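Local atomic coordinates of proton-dependent oligopeptide transporter family protein (Xanthomonas campestris, PDB entry 6EI3), a protein that probably imports small peptides across the membrane, drawing on the proton gradient as a POT transporter of the major facilitator superfamily. Residues A213-A218 with T267-R273; S232-A236 with L258-I263; G285-L289 with Q424-M429. The contacts are given in a common frame with arbitrary orientation. Numbering follows the deposited sequence.

In the fold
Contacts 1 and 2 share helix 248-270: its last residues and the 3-10 turn after them meet the end of helix 206-215 in contact 1, and residues 258-263, earlier in the helix, pack on helix 224-239 in contact 2. Contact 2 is nested within the loop contact 1 closes, and the two touch where L214 CD1 lies 4.0 Å from I263 CG2. Contact 3 joins the next helix, 281-306, to the 424-429 turn. It meets contact 1 through a salt bridge, E272 OE2 to R287 NH2 at 2.8 Å. Chemistry differs with place: contact 1, partly buried, relies on side-chain to backbone hydrogen bonds; contact 2, also partly buried, is apolar helix pairing; contact 3 is buried and apolar.

Contact 1. Residues A213-A218 with T267-R273; sequences ALLAHA and TWWQLER. With 78M ((2S)-2,3-dihydroxypropyl(7Z)-pentadec-7-enoate), chain O.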
loop_
_atom_site.group_PDB
_atom_site.type_symbol
_atom_site.label_atom_id
_atom_site.label_comp_id
_atom_site.label_asym_id
_atom_site.label_seq_id
_atom_site.Cartn_x
_atom_site.Cartn_y
_atom_site.Cartn_z
ATOM N N ALA A 213 -14.071 -24.412 -9.698
ATOM C CA ALA A 213 -14.262 -24.807 -8.295
ATOM C C ALA A 213 -15.648 -24.437 -7.781
ATOM O O ALA A 213 -16.322 -25.294 -7.221
ATOM C CB ALA A 213 -13.192 -24.168 -7.413
ATOM N N LEU A 214 -16.074 -23.167 -7.978
ATOM C CA LEU A 214 -17.376 -22.659 -7.526
ATOM C C LEU A 214 -18.579 -23.247 -8.283
ATOM O O LEU A 214 -19.591 -23.560 -7.651
ATOM C CB LEU A 214 -17.419 -21.116 -7.576
ATOM C CG LEU A 214 -16.607 -20.335 -6.529
ATOM C CD1 LEU A 214 -16.396 -18.898 -6.971
ATOM C CD2 LEU A 214 -17.280 -20.353 -5.164
ATOM N N LEU A 215 -18.476 -23.386 -9.624
ATOM C CA LEU A 215 -19.569 -23.899 -10.471
ATOM C C LEU A 215 -19.718 -25.423 -10.498
ATOM O O LEU A 215 -20.836 -25.898 -10.719
ATOM C CB LEU A 215 -19.471 -23.375 -11.918
ATOM C CG LEU A 215 -19.594 -21.865 -12.166
ATOM C CD1 LEU A 215 -19.189 -21.526 -13.588
ATOM C CD2 LEU A 215 -20.998 -21.357 -11.897
ATOM N N ALA A 216 -18.619 -26.191 -10.330
ATOM C CA ALA A 216 -18.676 -27.664 -10.367
ATOM C C ALA A 216 -19.617 -28.276 -9.340
ATOM O O ALA A 216 -19.616 -27.885 -8.173
ATOM C CB ALA A 216 -17.286 -28.270 -10.226
ATOM N N HIS A 217 -20.428 -29.242 -9.797
ATOM C CA HIS A 217 -21.381 -29.969 -8.966
ATOM C C HIS A 217 -20.733 -31.218 -8.375
ATOM O O HIS A 217 -19.777 -31.751 -8.948
ATOM C CB HIS A 217 -22.623 -30.354 -9.786
ATOM C CG HIS A 217 -23.517 -29.198 -10.100
ATOM N ND1 HIS A 217 -23.335 -28.433 -11.238
ATOM C CD2 HIS A 217 -24.572 -28.708 -9.406
ATOM C CE1 HIS A 217 -24.285 -27.513 -11.207
ATOM N NE2 HIS A 217 -25.049 -27.634 -10.120
ATOM N N ALA A 218 -21.262 -31.677 -7.225
ATOM C CA ALA A 218 -20.828 -32.888 -6.524
ATOM C C ALA A 218 -22.059 -33.742 -6.172
ATOM O O ALA A 218 -23.094 -33.174 -5.803
ATOM C CB ALA A 218 -20.058 -32.525 -5.264
ATOM N N THR A 267 -14.418 -20.558 -2.560
ATOM C CA THR A 267 -13.524 -21.298 -3.456
ATOM C C THR A 267 -12.779 -22.355 -2.645
ATOM O O THR A 267 -12.627 -23.475 -3.122
ATOM C CB THR A 267 -12.591 -20.343 -4.208
ATOM O OG1 THR A 267 -13.387 -19.434 -4.969
ATOM C CG2 THR A 267 -11.610 -21.069 -5.135
ATOM N N TRP A 268 -12.349 -22.003 -1.411
ATOM C CA TRP A 268 -11.658 -22.897 -0.474
ATOM C C TRP A 268 -12.523 -24.130 -0.161
ATOM O O TRP A 268 -11.995 -25.237 -0.069
ATOM C CB TRP A 268 -11.286 -22.149 0.827
ATOM C CG TRP A 268 -10.557 -23.008 1.821
ATOM C CD1 TRP A 268 -11.102 -23.709 2.856
ATOM C CD2 TRP A 268 -9.154 -23.309 1.826
ATOM N NE1 TRP A 268 -10.126 -24.428 3.507
ATOM C CE2 TRP A 268 -8.918 -24.192 2.903
ATOM C CE3 TRP A 268 -8.065 -22.895 1.039
ATOM C CZ2 TRP A 268 -7.640 -24.676 3.209
ATOM C CZ3 TRP A 268 -6.795 -23.359 1.358
ATOM C CH2 TRP A 268 -6.597 -24.265 2.410
ATOM N N TRP A 269 -13.840 -23.923 -0.005
ATOM C CA TRP A 269 -14.839 -24.952 0.300
ATOM C C TRP A 269 -14.941 -26.031 -0.781
ATOM O O TRP A 269 -15.048 -27.213 -0.449
ATOM C CB TRP A 269 -16.225 -24.298 0.447
ATOM C CG TRP A 269 -16.672 -24.005 1.847
ATOM C CD1 TRP A 269 -16.373 -22.899 2.586
ATOM C CD2 TRP A 269 -17.619 -24.757 2.613
ATOM N NE1 TRP A 269 -17.041 -22.936 3.788
ATOM C CE2 TRP A 269 -17.813 -24.067 3.833
ATOM C CE3 TRP A 269 -18.297 -25.969 2.408
ATOM C CZ2 TRP A 269 -18.665 -24.544 4.837
ATOM C CZ3 TRP A 269 -19.137 -26.438 3.405
ATOM C CH2 TRP A 269 -19.311 -25.732 4.603
ATOM N N GLN A 270 -14.953 -25.618 -2.066
ATOM C CA GLN A 270 -15.166 -26.485 -3.227
ATOM C C GLN A 270 -13.967 -26.614 -4.174
ATOM O O GLN A 270 -14.154 -27.055 -5.308
ATOM C CB GLN A 270 -16.364 -25.943 -4.038
ATOM C CG GLN A 270 -17.712 -25.973 -3.346
ATOM C CD GLN A 270 -18.809 -25.276 -4.132
ATOM O OE1 GLN A 270 -19.790 -24.824 -3.558
ATOM N NE2 GLN A 270 -18.685 -25.161 -5.454
ATOM N N LEU A 271 -12.752 -26.234 -3.742
ATOM C CA LEU A 271 -11.564 -26.281 -4.599
ATOM C C LEU A 271 -11.221 -27.696 -5.095
ATOM O O LEU A 271 -10.743 -27.838 -6.226
ATOM C CB LEU A 271 -10.356 -25.606 -3.923
ATOM C CG LEU A 271 -9.082 -25.482 -4.744
ATOM C CD1 LEU A 271 -9.307 -24.724 -6.052
ATOM C CD2 LEU A 271 -8.008 -24.850 -3.945
ATOM N N GLU A 272 -11.493 -28.727 -4.282
ATOM C CA GLU A 272 -11.235 -30.117 -4.677
ATOM C C GLU A 272 -12.073 -30.565 -5.887
ATOM O O GLU A 272 -11.639 -31.459 -6.604
ATOM C CB GLU A 272 -11.383 -31.093 -3.493
ATOM C CG GLU A 272 -10.289 -30.946 -2.442
ATOM C CD GLU A 272 -8.862 -31.140 -2.924
ATOM O OE1 GLU A 272 -8.560 -32.221 -3.479
ATOM O OE2 GLU A 272 -8.042 -30.212 -2.740
ATOM N N ARG A 273 -13.226 -29.900 -6.158
ATOM C CA ARG A 273 -14.106 -30.218 -7.305
ATOM C C ARG A 273 -13.511 -29.754 -8.661
ATOM O O ARG A 273 -14.104 -30.018 -9.713
ATOM C CB ARG A 273 -15.508 -29.618 -7.114
ATOM C CG ARG A 273 -16.202 -29.989 -5.813
ATOM C CD ARG A 273 -17.512 -29.252 -5.736
ATOM N NE ARG A 273 -18.223 -29.492 -4.482
ATOM C CZ ARG A 273 -19.497 -29.173 -4.285
ATOM N NH1 ARG A 273 -20.213 -28.631 -5.265
ATOM N NH2 ARG A 273 -20.075 -29.417 -3.116
HETATM O O21 78M O . -5.467 -21.876 5.854
HETATM C C20 78M O . -6.173 -21.600 4.655
HETATM C C18 78M O . -7.447 -20.837 4.932
HETATM O O19 78M O . -8.284 -21.585 5.817
HETATM C C17 78M O . -8.206 -20.505 3.672
HETATM O O2 78M O . -9.105 -19.428 4.023
HETATM C C1 78M O . -9.677 -18.735 3.030
HETATM O O1 78M O . -9.623 -19.049 1.869
HETATM C C2 78M O . -10.380 -17.516 3.552
HETATM C C3 78M O . -9.799 -16.214 3.017
HETATM C C4 78M O . -9.724 -15.118 4.071
HETATM C C5 78M O . -10.607 -13.910 3.803
HETATM C C6 78M O . -10.039 -12.907 2.791
HETATM C C7 78M O . -9.500 -11.678 3.450
HETATM C C8 78M O . -10.017 -10.462 3.402
HETATM C C9 78M O . -9.463 -9.240 4.077
HETATM C C10 78M O . -10.010 -9.093 5.500
HETATM C C11 78M O . -8.962 -8.785 6.555
HETATM C C12 78M O . -9.306 -9.350 7.928
HETATM C C13 78M O . -8.218 -9.219 8.985
HETATM C C15 78M O . -7.269 -7.860 10.875
HETATM C C14 78M O . -8.126 -7.853 9.641
#
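A single side-chain amide bridges two successive backbone carbonyls: Q270 NE2 donates to A213 O at 3.0 Å and to L214 O at 2.9 Å, in the last turn of helix 206-215. R273, from the 3-10 turn that follows helix 248-270, donates from NH1 to A216 O, just beyond the helix, at 3.1 Å with an N-H...O angle of 159°. The backbone explains the need: the chain leaves helical conformation at A216 (phi/psi -58/134°), which leaves A213 O 6.3 Å from H217 N, far beyond an i+4 hydrogen bond. Q270 OE1 accepts from L226 N of helix 224-239; R273 NH1 also bonds to G222 O.

Small residues let the backbones close in. A213 CA lies 4.8 Å from L271 CA, and A213 CB is 3.9 Å from that same L271 CA. A218 CB lies over one face of the R273 guanidinium, 3.5 Å from CZ, and L214 CD1 reaches T267 OG1 at 3.7 Å, although that hydroxyl is bonded to I263 O. On the far side W268 sets a ring face against the lipid 78M, CD2 to C17 being 3.5 Å. Q270 thus serves two carbonyls that have lost their i+4 donors and R273 holds a loop carbonyl, joining the end of helix 206-215 and its linker to the end of helix 248-270 and its 3-10 continuation.

Contact 2. Residues S232-A236 with L258-I263; sequences SVLLA and LLLAGI. With 78M ((2S)-2,3-dihydroxypropyl(7Z)-pentadec-7-enoate), chain O.
Both segments are regular alpha helix, and their axes run antiparallel at 170° with a closest approach of 8.5 Å. The register is set by S232 CA lying 5.0 Å from G262 CA. S232 (chi1 p) points toward the partner as a knob in the hole formed by L258, L259, G262 and I263: its CB is 3.6 Å from G262 CA and 3.5 Å from L258 O. A CB on G262 would fall 2.0 Å from S232 CB, so the glycine is what permits this approach; S232 OG bonds back to A229 O in its own helix. V233 (chi1 t) comes next, placing CG2 3.7 Å from L259 CD2. L235 receives L258 CD1 3.8 Å from its CB and 3.6 Å from its O, and A236 CB rests 3.8 Å from L259 CG. L258 and L259 both take the mt rotamer. On the other side of helix 248-270, A261 CA lies 3.7 Å from C5 of the lipid 78M. The pairing is that of a small-residue helical hairpin, consistent with the two extra helices inserted between the six-helix bundles of bacterial POT transporters. Van der Waals fit alone joins these segments, with the one hydroxyl at the interface satisfied within its own helix.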
loop_
_atom_site.group_PDB
_atom_site.type_symbol
_atom_site.label_atom_id
_atom_site.label_comp_id
_atom_site.label_asym_id
_atom_site.label_seq_id
_atom_site.Cartn_x
_atom_site.Cartn_y
_atom_site.Cartn_z
ATOM N N SER A 232 -22.077 -13.088 -0.290
ATOM C CA SER A 232 -21.057 -12.037 -0.170
ATOM C C SER A 232 -21.272 -10.946 -1.219
ATOM O O SER A 232 -21.028 -9.776 -0.918
ATOM C CB SER A 232 -19.645 -12.616 -0.258
ATOM O OG SER A 232 -19.202 -12.834 -1.590
ATOM N N VAL A 233 -21.750 -11.327 -2.438
ATOM C CA VAL A 233 -22.060 -10.390 -3.531
ATOM C C VAL A 233 -23.244 -9.510 -3.089
ATOM O O VAL A 233 -23.231 -8.299 -3.318
ATOM C CB VAL A 233 -22.329 -11.122 -4.885
ATOM C CG1 VAL A 233 -22.903 -10.183 -5.946
ATOM C CG2 VAL A 233 -21.073 -11.801 -5.413
ATOM N N LEU A 234 -24.231 -10.119 -2.414
ATOM C CA LEU A 234 -25.427 -9.441 -1.904
ATOM C C LEU A 234 -25.102 -8.506 -0.751
ATOM O O LEU A 234 -25.644 -7.399 -0.705
ATOM C CB LEU A 234 -26.505 -10.459 -1.499
ATOM C CG LEU A 234 -27.610 -10.761 -2.522
ATOM C CD1 LEU A 234 -27.040 -11.203 -3.878
ATOM C CD2 LEU A 234 -28.526 -11.843 -2.001
ATOM N N LEU A 235 -24.206 -8.938 0.166
ATOM C CA LEU A 235 -23.750 -8.119 1.294
ATOM C C LEU A 235 -22.886 -6.958 0.790
ATOM O O LEU A 235 -22.965 -5.868 1.349
ATOM C CB LEU A 235 -22.984 -8.949 2.335
ATOM C CG LEU A 235 -23.807 -9.937 3.179
ATOM C CD1 LEU A 235 -22.895 -10.973 3.836
ATOM C CD2 LEU A 235 -24.663 -9.217 4.226
ATOM N N ALA A 236 -22.095 -7.188 -0.289
ATOM C CA ALA A 236 -21.265 -6.166 -0.941
ATOM C C ALA A 236 -22.170 -5.089 -1.550
ATOM O O ALA A 236 -21.875 -3.903 -1.421
ATOM C CB ALA A 236 -20.411 -6.792 -2.027
ATOM N N LEU A 258 -15.740 -7.936 1.676
ATOM C CA LEU A 258 -16.798 -8.950 1.660
ATOM C C LEU A 258 -16.636 -9.875 0.463
ATOM O O LEU A 258 -16.664 -11.097 0.645
ATOM C CB LEU A 258 -18.204 -8.302 1.672
ATOM C CG LEU A 258 -18.667 -7.742 3.026
ATOM C CD1 LEU A 258 -19.865 -6.843 2.853
ATOM C CD2 LEU A 258 -19.018 -8.863 4.017
ATOM N N LEU A 259 -16.394 -9.311 -0.740
ATOM C CA LEU A 259 -16.178 -10.109 -1.953
ATOM C C LEU A 259 -14.944 -11.006 -1.853
ATOM O O LEU A 259 -14.982 -12.135 -2.343
ATOM C CB LEU A 259 -16.091 -9.239 -3.218
ATOM C CG LEU A 259 -17.382 -8.516 -3.644
ATOM C CD1 LEU A 259 -17.067 -7.376 -4.620
ATOM C CD2 LEU A 259 -18.420 -9.491 -4.218
ATOM N N LEU A 260 -13.852 -10.507 -1.216
ATOM C CA LEU A 260 -12.629 -11.297 -1.052
ATOM C C LEU A 260 -12.851 -12.476 -0.097
ATOM O O LEU A 260 -12.436 -13.591 -0.398
ATOM C CB LEU A 260 -11.445 -10.415 -0.576
ATOM C CG LEU A 260 -10.883 -9.408 -1.598
ATOM C CD1 LEU A 260 -9.988 -8.375 -0.919
ATOM C CD2 LEU A 260 -10.130 -10.111 -2.740
ATOM N N ALA A 261 -13.519 -12.232 1.037
ATOM C CA ALA A 261 -13.779 -13.266 2.030
ATOM C C ALA A 261 -14.763 -14.340 1.542
ATOM O O ALA A 261 -14.482 -15.532 1.695
ATOM C CB ALA A 261 -14.265 -12.638 3.330
ATOM N N GLY A 262 -15.880 -13.910 0.955
ATOM C CA GLY A 262 -16.930 -14.796 0.459
ATOM C C GLY A 262 -16.527 -15.644 -0.729
ATOM O O GLY A 262 -16.692 -16.866 -0.687
ATOM N N ILE A 263 -15.995 -15.005 -1.801
ATOM C CA ILE A 263 -15.552 -15.720 -3.007
ATOM C C ILE A 263 -14.315 -16.585 -2.672
ATOM O O ILE A 263 -14.297 -17.762 -3.033
ATOM C CB ILE A 263 -15.377 -14.779 -4.241
ATOM C CG1 ILE A 263 -16.728 -14.089 -4.605
ATOM C CG2 ILE A 263 -14.803 -15.525 -5.464
ATOM C CD1 ILE A 263 -16.626 -12.728 -5.299
HETATM O O21 78M O . -5.467 -21.876 5.854
HETATM C C20 78M O . -6.173 -21.600 4.655
HETATM C C18 78M O . -7.447 -20.837 4.932
HETATM O O19 78M O . -8.284 -21.585 5.817
HETATM C C17 78M O . -8.206 -20.505 3.672
HETATM O O2 78M O . -9.105 -19.428 4.023
HETATM C C1 78M O . -9.677 -18.735 3.030
HETATM O O1 78M O . -9.623 -19.049 1.869
HETATM C C2 78M O . -10.380 -17.516 3.552
HETATM C C3 78M O . -9.799 -16.214 3.017
HETATM C C4 78M O . -9.724 -15.118 4.071
HETATM C C5 78M O . -10.607 -13.910 3.803
HETATM C C6 78M O . -10.039 -12.907 2.791
HETATM C C7 78M O . -9.500 -11.678 3.450
HETATM C C8 78M O . -10.017 -10.462 3.402
HETATM C C9 78M O . -9.463 -9.240 4.077
HETATM C C10 78M O . -10.010 -9.093 5.500
HETATM C C11 78M O . -8.962 -8.785 6.555
HETATM C C12 78M O . -9.306 -9.350 7.928
HETATM C C13 78M O . -8.218 -9.219 8.985
HETATM C C15 78M O . -7.269 -7.860 10.875
HETATM C C14 78M O . -8.126 -7.853 9.641
#

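Contact 3. Residues G285-L289 with Q424-M429; sequences GVRAL and QAPPSM
This is a buried apolar contact between the first part of helix 281-306 and the short turn that connects helices 400-424 and 430-456 within the second six-helix bundle of the MFS fold. G285-L289 is alpha-helical. Q424 ends its helix, A425 (phi -94°, psi 159°) and P426 (phi -65°, psi 136°) are extended, a 3-10 step spans P427-S428, and M429 takes the N-cap position, its N bonded to P426 O at 2.8 Å. In register, G285 CA lies 5.7 Å from P426 CA and A288 CA 5.6 Å from A425 CA. G285 CA meets P426 CG at 3.5 Å, where a CB would clash; A288 CB abuts Q424 O at 3.5 Å. L289, with chi1 at -114°, sets CD2 at 3.7 Å from A425 CB, 3.8 Å from P426 CD and 3.6 Å from M429 SD. The extended M429 (mtt) also brings CE to 3.9 Å from V286 CG2. Beyond the turn, L289 packs on V432 and V433 of helix 430-456, and both V286 and L289 touch F206 of helix 206-215.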
loop_
_atom_site.group_PDB
_atom_site.type_symbol
_atom_site.label_atom_id
_atom_site.label_comp_id
_atom_site.label_asym_id
_atom_site.label_seq_id
_atom_site.Cartn_x
_atom_site.Cartn_y
_atom_site.Cartn_z
ATOM N N GLY A 285 -1.896 -24.907 -6.772
ATOM C CA GLY A 285 -1.459 -23.529 -6.959
ATOM C C GLY A 285 -2.463 -22.502 -6.474
ATOM O O GLY A 285 -2.072 -21.495 -5.883
ATOM N N VAL A 286 -3.770 -22.773 -6.679
ATOM C CA VAL A 286 -4.864 -21.915 -6.222
ATOM C C VAL A 286 -5.036 -22.094 -4.704
ATOM O O VAL A 286 -5.329 -21.116 -4.022
ATOM C CB VAL A 286 -6.175 -22.120 -7.052
ATOM C CG1 VAL A 286 -7.369 -21.391 -6.436
ATOM C CG2 VAL A 286 -5.971 -21.670 -8.498
ATOM N N ARG A 287 -4.823 -23.331 -4.174
ATOM C CA ARG A 287 -4.862 -23.612 -2.729
ATOM C C ARG A 287 -3.773 -22.795 -2.013
ATOM O O ARG A 287 -4.043 -22.196 -0.967
ATOM C CB ARG A 287 -4.667 -25.114 -2.440
ATOM C CG ARG A 287 -5.020 -25.472 -1.000
ATOM C CD ARG A 287 -5.310 -26.947 -0.763
ATOM N NE ARG A 287 -6.533 -27.429 -1.414
ATOM C CZ ARG A 287 -7.768 -27.247 -0.954
ATOM N NH1 ARG A 287 -7.977 -26.541 0.152
ATOM N NH2 ARG A 287 -8.806 -27.748 -1.608
ATOM N N ALA A 288 -2.553 -22.776 -2.592
ATOM C CA ALA A 288 -1.410 -22.032 -2.082
ATOM C C ALA A 288 -1.717 -20.520 -2.090
ATOM O O ALA A 288 -1.437 -19.841 -1.099
ATOM C CB ALA A 288 -0.185 -22.336 -2.928
ATOM N N LEU A 289 -2.343 -20.012 -3.181
ATOM C CA LEU A 289 -2.746 -18.604 -3.328
ATOM C C LEU A 289 -3.751 -18.193 -2.248
ATOM O O LEU A 289 -3.660 -17.079 -1.739
ATOM C CB LEU A 289 -3.365 -18.350 -4.721
ATOM C CG LEU A 289 -2.640 -17.433 -5.722
ATOM C CD1 LEU A 289 -2.136 -16.134 -5.082
ATOM C CD2 LEU A 289 -1.548 -18.162 -6.454
ATOM N N GLN A 424 5.909 -19.355 -2.460
ATOM C CA GLN A 424 4.833 -20.327 -2.156
ATOM C C GLN A 424 3.807 -20.494 -3.268
ATOM O O GLN A 424 3.176 -21.525 -3.364
ATOM C CB GLN A 424 4.087 -19.923 -0.850
ATOM C CG GLN A 424 4.994 -19.686 0.360
ATOM C CD GLN A 424 5.673 -20.966 0.782
ATOM O OE1 GLN A 424 5.027 -21.935 1.184
ATOM N NE2 GLN A 424 6.982 -21.017 0.635
ATOM N N ALA A 425 3.580 -19.467 -4.046
ATOM C CA ALA A 425 2.583 -19.512 -5.112
ATOM C C ALA A 425 3.256 -19.907 -6.441
ATOM O O ALA A 425 4.476 -19.752 -6.552
ATOM C CB ALA A 425 1.933 -18.141 -5.232
ATOM N N PRO A 426 2.520 -20.416 -7.461
ATOM C CA PRO A 426 3.186 -20.772 -8.735
ATOM C C PRO A 426 3.763 -19.538 -9.429
ATOM O O PRO A 426 3.079 -18.510 -9.447
ATOM C CB PRO A 426 2.055 -21.383 -9.572
ATOM C CG PRO A 426 0.983 -21.694 -8.626
ATOM C CD PRO A 426 1.074 -20.701 -7.523
ATOM N N PRO A 427 5.009 -19.575 -9.972
ATOM C CA PRO A 427 5.577 -18.365 -10.612
ATOM C C PRO A 427 4.736 -17.779 -11.754
ATOM O O PRO A 427 4.794 -16.578 -11.997
ATOM C CB PRO A 427 6.964 -18.822 -11.071
ATOM C CG PRO A 427 7.301 -19.937 -10.145
ATOM C CD PRO A 427 5.995 -20.672 -9.973
ATOM N N SER A 428 3.909 -18.606 -12.398
ATOM C CA SER A 428 2.996 -18.190 -13.460
ATOM C C SER A 428 1.832 -17.352 -12.905
ATOM O O SER A 428 1.181 -16.635 -13.673
ATOM C CB SER A 428 2.445 -19.408 -14.189
ATOM O OG SER A 428 1.717 -20.225 -13.288
ATOM N N MET A 429 1.556 -17.469 -11.587
ATOM C CA MET A 429 0.483 -16.739 -10.899
ATOM C C MET A 429 0.992 -15.522 -10.101
ATOM O O MET A 429 0.279 -15.042 -9.222
ATOM C CB MET A 429 -0.333 -17.692 -10.002
ATOM C CG MET A 429 -1.251 -18.608 -10.767
ATOM S SD MET A 429 -2.273 -19.628 -9.679
ATOM C CE MET A 429 -3.041 -20.693 -10.871
#